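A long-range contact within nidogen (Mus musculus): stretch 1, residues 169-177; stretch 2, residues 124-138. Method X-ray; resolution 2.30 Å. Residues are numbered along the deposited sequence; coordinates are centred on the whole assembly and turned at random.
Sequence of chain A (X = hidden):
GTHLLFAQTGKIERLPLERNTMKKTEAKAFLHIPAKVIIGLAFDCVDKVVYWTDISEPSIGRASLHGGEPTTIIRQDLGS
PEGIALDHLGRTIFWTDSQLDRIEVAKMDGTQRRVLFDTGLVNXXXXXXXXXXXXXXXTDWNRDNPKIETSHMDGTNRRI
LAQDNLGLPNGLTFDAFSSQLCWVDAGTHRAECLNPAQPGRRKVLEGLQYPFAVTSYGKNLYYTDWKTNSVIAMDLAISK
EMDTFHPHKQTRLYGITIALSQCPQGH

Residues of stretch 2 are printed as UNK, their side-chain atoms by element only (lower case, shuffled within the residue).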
# COMPACT_ATOMS: atom_id res chain seq x y z
N PRO A 169 10.82 1.63 -1.25
CA PRO A 169 10.49 2.94 -0.66
C PRO A 169 8.99 2.96 -0.39
O PRO A 169 8.19 3.16 -1.29
CB PRO A 169 10.90 3.93 -1.75
CG PRO A 169 10.74 3.15 -3.02
CD PRO A 169 11.28 1.79 -2.65
N ASN A 170 8.62 2.71 0.87
CA ASN A 170 7.22 2.65 1.25
C ASN A 170 6.53 3.97 1.58
O ASN A 170 5.35 4.13 1.33
CB ASN A 170 7.03 1.65 2.39
CG ASN A 170 7.15 0.21 1.92
OD1 ASN A 170 6.76 -0.12 0.79
ND2 ASN A 170 7.67 -0.65 2.77
N GLY A 171 7.26 4.90 2.18
CA GLY A 171 6.67 6.17 2.51
C GLY A 171 7.68 7.30 2.42
O GLY A 171 8.89 7.07 2.44
N LEU A 172 7.19 8.51 2.24
CA LEU A 172 8.08 9.67 2.19
C LEU A 172 7.44 10.86 2.87
O LEU A 172 6.24 10.87 3.16
CB LEU A 172 8.51 9.99 0.76
CG LEU A 172 7.63 10.80 -0.19
CD1 LEU A 172 8.28 10.74 -1.56
CD2 LEU A 172 6.22 10.24 -0.25
N THR A 173 8.25 11.87 3.15
CA THR A 173 7.73 13.04 3.83
C THR A 173 8.55 14.25 3.42
O THR A 173 9.70 14.11 3.01
CB THR A 173 7.74 12.83 5.37
OG1 THR A 173 7.09 13.93 6.01
CG2 THR A 173 9.17 12.67 5.90
N PHE A 174 7.93 15.42 3.45
CA PHE A 174 8.64 16.64 3.06
C PHE A 174 8.58 17.70 4.14
O PHE A 174 7.51 18.00 4.67
CB PHE A 174 8.07 17.20 1.76
CG PHE A 174 8.86 18.36 1.20
CD1 PHE A 174 9.98 18.13 0.42
CD2 PHE A 174 8.48 19.67 1.46
CE1 PHE A 174 10.72 19.20 -0.10
CE2 PHE A 174 9.21 20.74 0.95
CZ PHE A 174 10.33 20.51 0.16
N ASP A 175 9.74 18.26 4.46
CA ASP A 175 9.84 19.31 5.47
C ASP A 175 10.18 20.62 4.76
O ASP A 175 11.30 20.80 4.27
CB ASP A 175 10.92 18.97 6.50
CG ASP A 175 10.93 19.93 7.67
OD1 ASP A 175 11.73 20.88 7.67
OD2 ASP A 175 10.11 19.73 8.59
N ALA A 176 9.20 21.51 4.70
CA ALA A 176 9.32 22.81 4.03
C ALA A 176 10.48 23.71 4.45
O ALA A 176 11.12 24.33 3.59
CB ALA A 176 8.00 23.57 4.13
N PHE A 177 10.77 23.78 5.75
CA PHE A 177 11.86 24.64 6.21
C PHE A 177 13.22 24.19 5.71
O PHE A 177 13.97 24.98 5.12
CB PHE A 177 11.90 24.74 7.74
CG PHE A 177 12.90 25.76 8.25
CD1 PHE A 177 12.60 27.13 8.22
CD2 PHE A 177 14.15 25.36 8.73
CE1 PHE A 177 13.53 28.08 8.66
CE2 PHE A 177 15.08 26.30 9.18
CZ PHE A 177 14.77 27.66 9.14
N UNK A 124 2.69 2.43 -6.66
CA UNK A 124 2.82 3.71 -5.97
C UNK A 124 2.27 3.52 -4.56
O UNK A 124 1.39 2.69 -4.35
c UNK A 124 1.91 4.63 -6.79
c UNK A 124 1.66 2.51 -7.72
c UNK A 124 0.83 3.69 -7.25
N UNK A 125 2.78 4.27 -3.61
CA UNK A 125 2.31 4.14 -2.24
C UNK A 125 2.39 5.46 -1.51
O UNK A 125 1.39 6.16 -1.39
n UNK A 125 4.10 -1.15 0.72
c UNK A 125 3.08 3.01 -1.52
c UNK A 125 2.86 -0.82 0.36
c UNK A 125 3.36 1.59 0.53
n UNK A 125 1.95 -1.77 0.18
n UNK A 125 2.50 0.45 0.25
c UNK A 125 2.78 2.88 -0.03
N UNK A 126 3.59 5.83 -1.05
CA UNK A 126 3.75 7.08 -0.35
C UNK A 126 3.54 8.28 -1.25
O UNK A 126 3.92 8.26 -2.42
N UNK A 127 2.89 9.31 -0.72
CA UNK A 127 2.66 10.54 -1.48
C UNK A 127 2.46 11.73 -0.54
O UNK A 127 1.77 11.63 0.47
c UNK A 127 1.39 11.65 -3.35
c UNK A 127 0.16 10.24 -1.71
c UNK A 127 0.33 11.57 -4.44
c UNK A 127 1.46 10.41 -2.46
N UNK A 128 3.13 12.83 -0.85
CA UNK A 128 3.05 14.05 -0.04
C UNK A 128 3.02 15.29 -0.92
O UNK A 128 3.45 15.26 -2.07
c UNK A 128 4.20 13.12 2.02
c UNK A 128 4.25 14.19 0.93
c UNK A 128 5.57 14.11 0.17
N UNK A 129 2.55 16.39 -0.34
CA UNK A 129 2.49 17.66 -1.04
C UNK A 129 3.29 18.72 -0.29
O UNK A 129 3.64 18.54 0.87
o UNK A 129 0.49 18.21 0.22
c UNK A 129 1.05 18.23 -1.10
c UNK A 129 0.18 17.46 -2.07
N UNK A 130 3.55 19.81 -0.99
CA UNK A 130 4.22 21.00 -0.47
C UNK A 130 3.40 22.09 -1.14
O UNK A 130 3.83 22.71 -2.11
c UNK A 130 6.43 22.28 -0.38
o UNK A 130 5.93 22.92 0.58
o UNK A 130 7.51 22.59 -0.90
c UNK A 130 5.69 21.06 -0.93
N UNK A 131 2.16 22.29 -0.67
CA UNK A 131 1.22 23.28 -1.21
C UNK A 131 1.75 24.67 -1.47
O UNK A 131 1.40 25.28 -2.48
c UNK A 131 1.58 21.61 0.50
c UNK A 131 0.10 21.84 0.30
c UNK A 131 0.10 23.28 -0.18
N UNK A 132 2.61 25.17 -0.59
CA UNK A 132 3.15 26.52 -0.77
C UNK A 132 4.03 26.65 -2.03
O UNK A 132 3.92 27.66 -2.74
c UNK A 132 4.29 28.48 0.34
c UNK A 132 3.90 27.01 0.50
c UNK A 132 3.02 26.84 1.74
N UNK A 133 4.84 25.64 -2.33
CA UNK A 133 5.71 25.68 -3.52
C UNK A 133 5.12 24.96 -4.74
O UNK A 133 5.73 24.94 -5.82
c UNK A 133 8.05 25.57 -0.90
n UNK A 133 7.87 26.67 0.05
c UNK A 133 7.99 26.05 -2.35
c UNK A 133 7.24 26.55 1.22
c UNK A 133 7.11 25.14 -3.21
n UNK A 133 7.11 27.61 2.02
n UNK A 133 6.72 25.39 1.60
N UNK A 134 3.94 24.35 -4.56
CA UNK A 134 3.27 23.65 -5.64
C UNK A 134 3.88 22.34 -6.12
O UNK A 134 3.76 22.00 -7.30
N UNK A 135 4.50 21.59 -5.22
CA UNK A 135 5.11 20.32 -5.60
C UNK A 135 4.49 19.06 -5.00
O UNK A 135 4.04 19.05 -3.85
c UNK A 135 6.61 20.36 -5.32
o UNK A 135 7.20 21.24 -7.47
n UNK A 135 8.11 22.21 -5.66
c UNK A 135 7.33 21.31 -6.24
N UNK A 136 4.52 17.99 -5.79
CA UNK A 136 3.98 16.69 -5.42
C UNK A 136 5.13 15.68 -5.47
O UNK A 136 5.95 15.71 -6.38
c UNK A 136 2.90 16.29 -6.43
c UNK A 136 1.11 14.83 -7.33
c UNK A 136 2.07 15.03 -6.19
c UNK A 136 1.31 15.13 -4.87
N UNK A 137 5.17 14.78 -4.48
CA UNK A 137 6.21 13.75 -4.40
C UNK A 137 5.60 12.38 -4.06
O UNK A 137 4.69 12.29 -3.23
c UNK A 137 8.98 15.72 -4.17
c UNK A 137 8.99 18.04 -3.54
c UNK A 137 7.28 16.57 -2.71
c UNK A 137 9.56 16.98 -4.24
c UNK A 137 7.84 15.49 -3.41
o UNK A 137 9.55 19.29 -3.62
c UNK A 137 7.23 14.10 -3.31
c UNK A 137 7.85 17.84 -2.78
N UNK A 138 6.12 11.31 -4.65
CA UNK A 138 5.59 9.98 -4.34
C UNK A 138 6.62 8.88 -4.52
O UNK A 138 7.66 9.08 -5.14
c UNK A 138 4.29 11.91 -7.62
c UNK A 138 4.78 10.64 -10.12
c UNK A 138 4.53 11.99 -10.05
c UNK A 138 4.79 9.92 -8.91
c UNK A 138 4.62 9.51 -6.66
c UNK A 138 4.55 10.54 -7.66
c UNK A 138 4.36 9.67 -5.19
c UNK A 138 4.28 12.63 -8.82
n UNK A 138 5.01 8.59 -8.68
c UNK A 138 4.91 8.35 -7.33

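Position 124 has three side-chain carbons that close a ring onto the backbone N. Its CA-to-CB bond points away from stretch 1, and nothing there is touched. This is Pro 124.

Position 125 carries three carbons, a nitrogen, then a carbon with two more nitrogens. One terminal nitrogen lies near Asn 170. It is Arg 125. Its NH1 donates a hydrogen bond to Asn 170 OD1 at 2.9 Å, with the acceptor near the guanidinium plane.

Position 126 has no side-chain atoms, so it is Gly 126. Its CA lies 4.2 Å from Gly 171 CA. A CB here would point toward stretch 1 and sit 2.9 Å from Gly 171 CA, a clash. The bare backbone lets the strands approach closely.

Position 127 has four carbons, forked at the first, with one arm two carbons long. Its CA-to-CB bond points away. It is Ile 127.

Position 128 has one carbon carrying two more, which lie against Leu 172 and Phe 174. It is Val 128. Its CG2 packs 3.9 Å from Leu 172 CG and 4.3 Å from Phe 174 CB.

Position 129 has one carbon carrying an oxygen and a carbon, without contact: Thr 129.

Position 130 has two carbons, the second carrying two oxygens, one near the Phe 174 ring. It is Asp 130. Its OD2 is 3.1 Å from Phe 174 CE2, a close approach of carboxylate oxygen to ring carbon.

Two positions make no contact. Position 131 closes three carbons onto its own N: Pro 131. Position 132 has one carbon bearing two: Val 132.

Position 133 repeats the pattern of 125, and an end nitrogen reaches Ala 176. It is Arg 133. Its NH1 is 3.4 Å from Ala 176 CB and forms a salt bridge with Asp 130 OD1 at 2.8 Å.

The next three touch nothing. Position 134 has no side chain and a positive phi: Gly 134. Position 135 has two carbons, the second with one oxygen and one nitrogen: Asn 135. Position 136 has four carbons forked at the second: Leu 136.

Position 137 has one carbon, then a six-carbon ring bearing an oxygen, near Phe 174. It is Tyr 137. The two rings are near parallel, at 13°, but slid apart.

Position 138 has one carbon, then fused rings holding eight carbons and a nitrogen. Its backbone N is 3.8 Å from Leu 172 CD1. It is Trp 138.

Strand 169-175 runs nearly parallel to strand 124-130, at 5°. Arg 125 and Asn 170 provide a polar link, Gly 126 gives close approach, and Leu 172 and Phe 174 pack against Val 128 and Tyr 137.

Stretch 2 (124-138) PRGIVTDPVRGNLYW
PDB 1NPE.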